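Long-range contacts in twitching motility pilus retraction protein (Geobacter sulfurreducens PCA, PDB 5ZFQ), which probably hydrolyses ATP as a hexameric motor that drives retraction of type IV pili, and so twitching motility: residues A27-L32 against L44-N49; S50-R55 against L63-L68. All blocks are in the same frame, centred on the assembly; numbering follows the deposited sequence.

Interaction 1 (A27-L32 against L44-N49)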
ATOM      1  N   ALA A  27     -31.577   6.697  41.627  1.00 47.83           N
ATOM      2  CA  ALA A  27     -30.345   7.249  42.172  1.00 48.39           C
ATOM      3  C   ALA A  27     -29.402   7.791  41.065  1.00 37.99           C
ATOM      4  O   ALA A  27     -29.400   7.300  39.934  1.00 37.14           O
ATOM      5  CB  ALA A  27     -29.655   6.205  42.990  1.00 48.73           C
ATOM      6  N   ASN A  28     -28.614   8.809  41.384  1.00 38.03           N
ATOM      7  CA  ASN A  28     -27.690   9.361  40.406  1.00 37.02           C
ATOM      8  C   ASN A  28     -26.322   8.731  40.609  1.00 36.08           C
ATOM      9  O   ASN A  28     -26.130   7.993  41.594  1.00 36.03           O
ATOM     10  CB  ASN A  28     -27.621  10.897  40.504  1.00 38.19           C
ATOM     11  CG  ASN A  28     -27.152  11.402  41.878  1.00 38.88           C
ATOM     12  OD1 ASN A  28     -26.222  10.856  42.469  1.00 38.26           O
ATOM     13  ND2 ASN A  28     -27.802  12.460  42.379  1.00 40.17           N
ATOM     14  N   MET A  29     -25.381   9.029  39.702  1.00 35.42           N
ATOM     15  CA  MET A  29     -24.056   8.395  39.714  1.00 34.85           C
ATOM     16  C   MET A  29     -23.260   8.755  40.978  1.00 36.94           C
ATOM     17  O   MET A  29     -22.470   7.945  41.479  1.00 37.37           O
ATOM     18  CB  MET A  29     -23.246   8.771  38.460  1.00 33.35           C
ATOM     19  CG  MET A  29     -23.650   8.022  37.199  1.00 32.19           C
ATOM     20  SD  MET A  29     -23.424   6.211  37.294  1.00 38.29           S
ATOM     21  CE  MET A  29     -21.652   6.038  37.096  1.00 27.30           C
ATOM     22  N   HIS A  30     -23.464   9.964  41.488  1.00 38.41           N
ATOM     23  CA  HIS A  30     -22.785  10.373  42.705  1.00 40.03           C
ATOM     24  C   HIS A  30     -23.130   9.403  43.829  1.00 40.67           C
ATOM     25  O   HIS A  30     -22.236   8.819  44.438  1.00 40.76           O
ATOM     26  CB  HIS A  30     -23.163  11.806  43.078  1.00 41.53           C
ATOM     27  CG  HIS A  30     -22.356  12.363  44.200  1.00 43.05           C
ATOM     28  ND1 HIS A  30     -22.552  11.994  45.513  1.00 44.36           N
ATOM     29  CD2 HIS A  30     -21.337  13.255  44.207  1.00 44.11           C
ATOM     30  CE1 HIS A  30     -21.699  12.647  46.284  1.00 45.84           C
ATOM     31  NE2 HIS A  30     -20.944  13.413  45.514  1.00 45.67           N
ATOM     32  N   GLN A  31     -24.428   9.225  44.080  1.00 41.23           N
ATOM     33  CA  GLN A  31     -24.932   8.186  44.982  1.00 41.27           C
ATOM     34  C   GLN A  31     -24.341   6.816  44.685  1.00 39.41           C
ATOM     35  O   GLN A  31     -23.893   6.117  45.592  1.00 39.69           O
ATOM     36  CB  GLN A  31     -26.446   8.082  44.889  1.00 41.78           C
ATOM     37  CG  GLN A  31     -27.168   9.241  45.471  1.00 44.10           C
ATOM     38  CD  GLN A  31     -28.665   9.132  45.250  1.00 45.63           C
ATOM     39  OE1 GLN A  31     -29.171   9.465  44.171  1.00 45.57           O
ATOM     40  NE2 GLN A  31     -29.388   8.667  46.270  1.00 47.04           N
ATOM     41  N   LEU A  32     -24.349   6.433  43.414  1.00 37.86           N
ATOM     42  CA  LEU A  32     -23.916   5.091  43.050  1.00 37.52           C
ATOM     43  C   LEU A  32     -22.420   4.872  43.311  1.00 37.76           C
ATOM     44  O   LEU A  32     -22.020   3.828  43.822  1.00 38.09           O
ATOM     45  CB  LEU A  32     -24.263   4.794  41.581  1.00 36.79           C
ATOM     46  CG  LEU A  32     -25.760   4.529  41.301  1.00 37.64           C
ATOM     47  CD1 LEU A  32     -26.021   4.212  39.832  1.00 36.72           C
ATOM     48  CD2 LEU A  32     -26.303   3.413  42.197  1.00 38.69           C
ATOM     49  N   LEU A  44     -18.072  -0.811  39.191  1.00 30.15           N
ATOM     50  CA  LEU A  44     -19.505  -0.551  39.149  1.00 30.63           C
ATOM     51  C   LEU A  44     -20.045  -0.830  37.742  1.00 30.15           C
ATOM     52  O   LEU A  44     -19.510  -0.323  36.738  1.00 29.47           O
ATOM     53  CB  LEU A  44     -19.806   0.895  39.570  1.00 31.05           C
ATOM     54  CG  LEU A  44     -21.242   1.371  39.310  1.00 31.30           C
ATOM     55  CD1 LEU A  44     -22.254   0.642  40.238  1.00 28.41           C
ATOM     56  CD2 LEU A  44     -21.343   2.901  39.429  1.00 31.19           C
ATOM     57  N   HIS A  45     -21.083  -1.656  37.654  1.00 30.41           N
ATOM     58  CA  HIS A  45     -21.622  -1.991  36.340  1.00 29.76           C
ATOM     59  C   HIS A  45     -22.994  -1.398  36.145  1.00 29.54           C
ATOM     60  O   HIS A  45     -23.880  -1.563  36.983  1.00 29.82           O
ATOM     61  CB  HIS A  45     -21.667  -3.495  36.135  1.00 30.39           C
ATOM     62  CG  HIS A  45     -20.322  -4.102  35.932  1.00 28.03           C
ATOM     63  ND1 HIS A  45     -19.796  -4.332  34.681  1.00 27.81           N
ATOM     64  CD2 HIS A  45     -19.377  -4.495  36.820  1.00 29.43           C
ATOM     65  CE1 HIS A  45     -18.586  -4.853  34.806  1.00 28.36           C
ATOM     66  NE2 HIS A  45     -18.309  -4.963  36.093  1.00 28.72           N
ATOM     67  N   ILE A  46     -23.144  -0.696  35.024  1.00 29.16           N
ATOM     68  CA  ILE A  46     -24.402  -0.052  34.658  1.00 29.43           C
ATOM     69  C   ILE A  46     -24.884  -0.619  33.325  1.00 29.14           C
ATOM     70  O   ILE A  46     -24.418  -0.216  32.249  1.00 28.53           O
ATOM     71  CB  ILE A  46     -24.265   1.502  34.538  1.00 27.80           C
ATOM     72  CG1 ILE A  46     -23.645   2.086  35.811  1.00 27.56           C
ATOM     73  CG2 ILE A  46     -25.609   2.128  34.205  1.00 26.71           C
ATOM     74  CD1 ILE A  46     -24.487   1.823  37.068  1.00 28.35           C
ATOM     75  N   THR A  47     -25.825  -1.549  33.396  1.00 29.41           N
ATOM     76  CA  THR A  47     -26.323  -2.153  32.189  1.00 27.98           C
ATOM     77  C   THR A  47     -27.795  -2.446  32.389  1.00 34.96           C
ATOM     78  O   THR A  47     -28.252  -2.547  33.531  1.00 29.35           O
ATOM     79  CB  THR A  47     -25.529  -3.420  31.852  1.00 33.09           C
ATOM     80  OG1 THR A  47     -25.744  -3.760  30.481  1.00 33.65           O
ATOM     81  CG2 THR A  47     -25.947  -4.580  32.744  1.00 29.29           C
ATOM     82  N   THR A  48     -28.539  -2.578  31.295  1.00 35.49           N
ATOM     83  CA  THR A  48     -29.994  -2.732  31.379  1.00 36.82           C
ATOM     84  C   THR A  48     -30.464  -4.099  31.881  1.00 38.36           C
ATOM     85  O   THR A  48     -29.778  -5.100  31.721  1.00 38.54           O
ATOM     86  CB  THR A  48     -30.651  -2.481  30.017  1.00 37.08           C
ATOM     87  OG1 THR A  48     -30.143  -3.421  29.062  1.00 37.39           O
ATOM     88  CG2 THR A  48     -30.362  -1.056  29.545  1.00 36.01           C
ATOM     89  N   ASN A  49     -31.651  -4.109  32.486  1.00 39.79           N
ATOM     90  CA  ASN A  49     -32.347  -5.319  32.982  1.00 41.04           C
ATOM     91  C   ASN A  49     -31.620  -5.933  34.159  1.00 40.64           C
ATOM     92  O   ASN A  49     -31.857  -7.062  34.539  1.00 42.00           O
ATOM     93  CB  ASN A  49     -32.536  -6.343  31.860  1.00 42.16           C
ATOM     94  CG  ASN A  49     -33.315  -5.768  30.692  1.00 42.81           C
ATOM     95  OD1 ASN A  49     -34.322  -5.082  30.881  1.00 44.05           O
ATOM     96  ND2 ASN A  49     -32.839  -6.019  29.479  1.00 42.53           N
TER
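M29 and L32, on the first turn of helix 29-38, meet L44 and I46 of strand 43-46 where the helix lies over one face of the six-stranded antiparallel sheet of the N-terminal domain, the PAS-like domain of PilT-type ATPases. The contact is wholly apolar and small, 167 Å² in all, and no hydrogen bond crosses it; the four residues are buried. L44 and I46, two apart on the strand, both direct their side chains to the helix, whereas H45 between them turns elsewhere: its NE2 hydrogen-bonds D222 OD2 of the second subunit, and its ring meets H180 of that subunit edge-to-face.

The van der Waals contacts fall into two groups. L44 CD2 touches two helix residues, 3.9 Å from M29 CE and 4.1 Å from L32 CB. The M29 chain, bent at chi2 (-62°) and chi3 (-76°), folds its terminal methyl toward the strand, although its CB does not aim there. In the second group L32 CD1 meets I46 CD1 methyl to methyl at 4.0 Å, the two side chains crossing at a slant. M29 SD stands farther from I46 CG1, at 4.4 Å, so sulfur adds only a loose touch. L76 of helix 70-79 packs on both M29 and L32, and F122 of strand 117-125 on M29 and I46, extending the same hydrophobic layer.

Two side-chain hydrogen bonds lie within segment 27-32 and cap the N-terminus of the helix. N28 and Q31 form a capping box: N28 N donates to Q31 OE1 at an N-H...O angle of 160°. In return, Q31 N donates to N28 OD1 over 2.9 Å, approaching the amide oxygen almost in line with its C=O bond.

Interaction 2 (S50-R55 against L63-L68)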
ATOM      1  N   SER A  50     -30.738  -5.141  34.740  1.00 38.48           N
ATOM      2  CA  SER A  50     -30.026  -5.512  35.943  1.00 38.31           C
ATOM      3  C   SER A  50     -29.971  -4.296  36.850  1.00 37.07           C
ATOM      4  O   SER A  50     -29.825  -3.176  36.369  1.00 35.99           O
ATOM      5  CB  SER A  50     -28.613  -6.004  35.606  1.00 37.88           C
ATOM      6  OG  SER A  50     -27.774  -5.964  36.744  1.00 38.06           O
ATOM      7  N   PRO A  51     -30.093  -4.508  38.162  1.00 37.82           N
ATOM      8  CA  PRO A  51     -29.763  -3.405  39.067  1.00 36.87           C
ATOM      9  C   PRO A  51     -28.296  -3.041  38.892  1.00 34.88           C
ATOM     10  O   PRO A  51     -27.513  -3.869  38.418  1.00 34.65           O
ATOM     11  CB  PRO A  51     -30.013  -3.989  40.462  1.00 38.79           C
ATOM     12  CG  PRO A  51     -30.796  -5.273  40.236  1.00 40.63           C
ATOM     13  CD  PRO A  51     -30.393  -5.758  38.879  1.00 39.73           C
ATOM     14  N   PRO A  52     -27.915  -1.820  39.274  1.00 33.45           N
ATOM     15  CA  PRO A  52     -26.481  -1.556  39.335  1.00 32.16           C
ATOM     16  C   PRO A  52     -25.784  -2.663  40.109  1.00 32.68           C
ATOM     17  O   PRO A  52     -26.304  -3.130  41.130  1.00 33.98           O
ATOM     18  CB  PRO A  52     -26.414  -0.226  40.072  1.00 32.04           C
ATOM     19  CG  PRO A  52     -27.702   0.455  39.694  1.00 31.97           C
ATOM     20  CD  PRO A  52     -28.710  -0.648  39.684  1.00 33.24           C
ATOM     21  N   GLN A  53     -24.653  -3.124  39.591  1.00 32.17           N
ATOM     22  CA  GLN A  53     -23.863  -4.134  40.275  1.00 32.88           C
ATOM     23  C   GLN A  53     -22.507  -3.567  40.675  1.00 33.40           C
ATOM     24  O   GLN A  53     -21.877  -2.845  39.893  1.00 32.53           O
ATOM     25  CB  GLN A  53     -23.697  -5.355  39.383  1.00 32.39           C
ATOM     26  CG  GLN A  53     -25.011  -5.956  38.950  1.00 32.88           C
ATOM     27  CD  GLN A  53     -25.179  -7.384  39.437  1.00 34.84           C
ATOM     28  OE1 GLN A  53     -24.427  -7.856  40.288  1.00 35.68           O
ATOM     29  NE2 GLN A  53     -26.178  -8.072  38.913  1.00 35.87           N
ATOM     30  N   ILE A  54     -22.062  -3.853  41.897  1.00 35.57           N
ATOM     31  CA  ILE A  54     -20.674  -3.527  42.269  1.00 36.67           C
ATOM     32  C   ILE A  54     -19.875  -4.814  42.498  1.00 40.01           C
ATOM     33  O   ILE A  54     -20.447  -5.870  42.805  1.00 41.52           O
ATOM     34  CB  ILE A  54     -20.568  -2.645  43.539  1.00 36.37           C
ATOM     35  CG1 ILE A  54     -21.044  -3.429  44.774  1.00 36.94           C
ATOM     36  CG2 ILE A  54     -21.274  -1.267  43.324  1.00 31.33           C
ATOM     37  CD1 ILE A  54     -21.258  -2.576  46.028  1.00 37.30           C
ATOM     38  N   ARG A  55     -18.560  -4.731  42.314  1.00 41.42           N
ATOM     39  CA  ARG A  55     -17.697  -5.873  42.555  1.00 44.84           C
ATOM     40  C   ARG A  55     -16.912  -5.608  43.822  1.00 46.25           C
ATOM     41  O   ARG A  55     -16.263  -4.576  43.932  1.00 43.22           O
ATOM     42  CB  ARG A  55     -16.742  -6.131  41.373  1.00 45.99           C
ATOM     43  CG  ARG A  55     -15.904  -7.413  41.548  1.00 48.42           C
ATOM     44  CD  ARG A  55     -14.862  -7.618  40.467  1.00 34.20           C
ATOM     45  NE  ARG A  55     -15.395  -7.670  39.103  1.00 35.73           N
ATOM     46  CZ  ARG A  55     -15.968  -8.732  38.535  1.00 36.58           C
ATOM     47  NH1 ARG A  55     -16.081  -9.874  39.198  1.00 38.77           N
ATOM     48  NH2 ARG A  55     -16.407  -8.661  37.282  1.00 35.67           N
ATOM     49  N   LEU A  63     -26.980  -4.140  43.722  1.00 42.24           N
ATOM     50  CA  LEU A  63     -27.503  -3.184  44.723  1.00 42.46           C
ATOM     51  C   LEU A  63     -29.012  -3.382  44.991  1.00 43.46           C
ATOM     52  O   LEU A  63     -29.754  -3.924  44.163  1.00 42.95           O
ATOM     53  CB  LEU A  63     -27.249  -1.727  44.301  1.00 40.75           C
ATOM     54  CG  LEU A  63     -25.806  -1.208  44.143  1.00 39.59           C
ATOM     55  CD1 LEU A  63     -25.763   0.327  43.963  1.00 38.67           C
ATOM     56  CD2 LEU A  63     -24.863  -1.663  45.274  1.00 40.56           C
ATOM     57  N   GLU A  64     -29.463  -2.945  46.161  1.00 45.00           N
ATOM     58  CA  GLU A  64     -30.862  -3.110  46.516  1.00 46.68           C
ATOM     59  C   GLU A  64     -31.735  -2.022  45.858  1.00 46.13           C
ATOM     60  O   GLU A  64     -32.275  -1.148  46.536  1.00 46.84           O
ATOM     61  CB  GLU A  64     -31.030  -3.094  48.037  1.00 48.66           C
ATOM     62  CG  GLU A  64     -32.377  -3.623  48.503  1.00 50.94           C
ATOM     63  CD  GLU A  64     -32.705  -3.245  49.943  1.00 53.08           C
ATOM     64  OE1 GLU A  64     -31.805  -3.318  50.804  1.00 53.65           O
ATOM     65  OE2 GLU A  64     -33.873  -2.869  50.203  1.00 54.31           O
ATOM     66  N   MET A  65     -31.857  -2.087  44.530  1.00 45.32           N
ATOM     67  CA  MET A  65     -32.715  -1.177  43.760  1.00 45.28           C
ATOM     68  C   MET A  65     -33.240  -1.912  42.510  1.00 44.45           C
ATOM     69  O   MET A  65     -32.719  -2.968  42.155  1.00 44.19           O
ATOM     70  CB  MET A  65     -31.963   0.115  43.373  1.00 44.28           C
ATOM     71  CG  MET A  65     -30.525  -0.057  42.927  1.00 43.00           C
ATOM     72  SD  MET A  65     -29.615   1.516  42.899  1.00 53.78           S
ATOM     73  CE  MET A  65     -29.484   1.927  44.649  1.00 34.85           C
ATOM     74  N   PRO A  66     -34.292  -1.376  41.858  1.00 44.00           N
ATOM     75  CA  PRO A  66     -34.883  -2.079  40.709  1.00 43.66           C
ATOM     76  C   PRO A  66     -33.944  -2.176  39.506  1.00 41.44           C
ATOM     77  O   PRO A  66     -32.935  -1.464  39.455  1.00 40.02           O
ATOM     78  CB  PRO A  66     -36.120  -1.222  40.376  1.00 44.26           C
ATOM     79  CG  PRO A  66     -35.846   0.100  40.952  1.00 43.95           C
ATOM     80  CD  PRO A  66     -35.077  -0.181  42.213  1.00 44.45           C
ATOM     81  N   PRO A  67     -34.258  -3.059  38.544  1.00 41.40           N
ATOM     82  CA  PRO A  67     -33.394  -3.110  37.353  1.00 39.67           C
ATOM     83  C   PRO A  67     -33.378  -1.774  36.586  1.00 37.86           C
ATOM     84  O   PRO A  67     -34.355  -1.007  36.615  1.00 37.93           O
ATOM     85  CB  PRO A  67     -34.029  -4.221  36.492  1.00 40.77           C
ATOM     86  CG  PRO A  67     -34.945  -4.952  37.395  1.00 42.69           C
ATOM     87  CD  PRO A  67     -35.405  -3.974  38.431  1.00 43.06           C
ATOM     88  N   LEU A  68     -32.270  -1.505  35.906  1.00 36.04           N
ATOM     89  CA  LEU A  68     -32.166  -0.318  35.065  1.00 34.63           C
ATOM     90  C   LEU A  68     -32.857  -0.509  33.711  1.00 34.81           C
ATOM     91  O   LEU A  68     -32.761  -1.577  33.121  1.00 34.81           O
ATOM     92  CB  LEU A  68     -30.698   0.025  34.830  1.00 32.85           C
ATOM     93  CG  LEU A  68     -29.812   0.195  36.055  1.00 32.19           C
ATOM     94  CD1 LEU A  68     -28.422   0.543  35.588  1.00 30.95           C
ATOM     95  CD2 LEU A  68     -30.360   1.257  36.974  1.00 32.35           C
TER
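P52 and L68 meet where L68 CD2 rests 3.7 Å from P52 CD, the proline ring being touched also by M65, whose CG lies 3.8 Å from the same CD, its side chain crossing at about a right angle. L63 sends CD1 to P52 CB and CD2 to I54 CD1, the latter at 3.8 Å.

Two backbone bonds set this alignment. L63 N reaches P52 O at 2.9 Å, nearly straight at hydrogen (175°), and L68 N reaches S50 O at 3.0 Å from above the carbonyl plane. Between them the chain departs from strand pairing, with E64 central to an inverse gamma turn. L68 CG is anti to its carbonyl carbon (chi1 -54°), which places CG ahead of S50 O, roughly in line with its C=O bond, and brings the methyls to P52. An alanine in place of L68 would remove both methyls and would probably leave P52 CD and CG without cover on that side.

S50 OG hydrogen-bonds P51 O within its own segment. Farther out, L32 of helix 29-38 packs on L63 and M65, I46 of strand 43-46 lies against P52 and L68, and segment 63-68 carries the chain from strand 59-62 to helix 70-79.

Overall arrangement
Interactions 1 and 2 follow each other along the chain, the first closing before the second opens, and their centres lie about 7 Å apart on the same side of the chain's centre. They share the six-stranded antiparallel sheet, in which strands 43-46 and 53-56 are neighbours; a probable hydrogen bond, H45 N to Q53 O at 2.7 Å, joins them. A second, N49 N to L68 O at 2.8 Å, links the ends of segments 44-49 and 63-68, and the two apolar layers are continuous. Both contacts also touch the second subunit: R55 forms a salt bridge to D222 of that subunit, the same residue that H45 reaches, so this part of the sheet takes part in the interface with it.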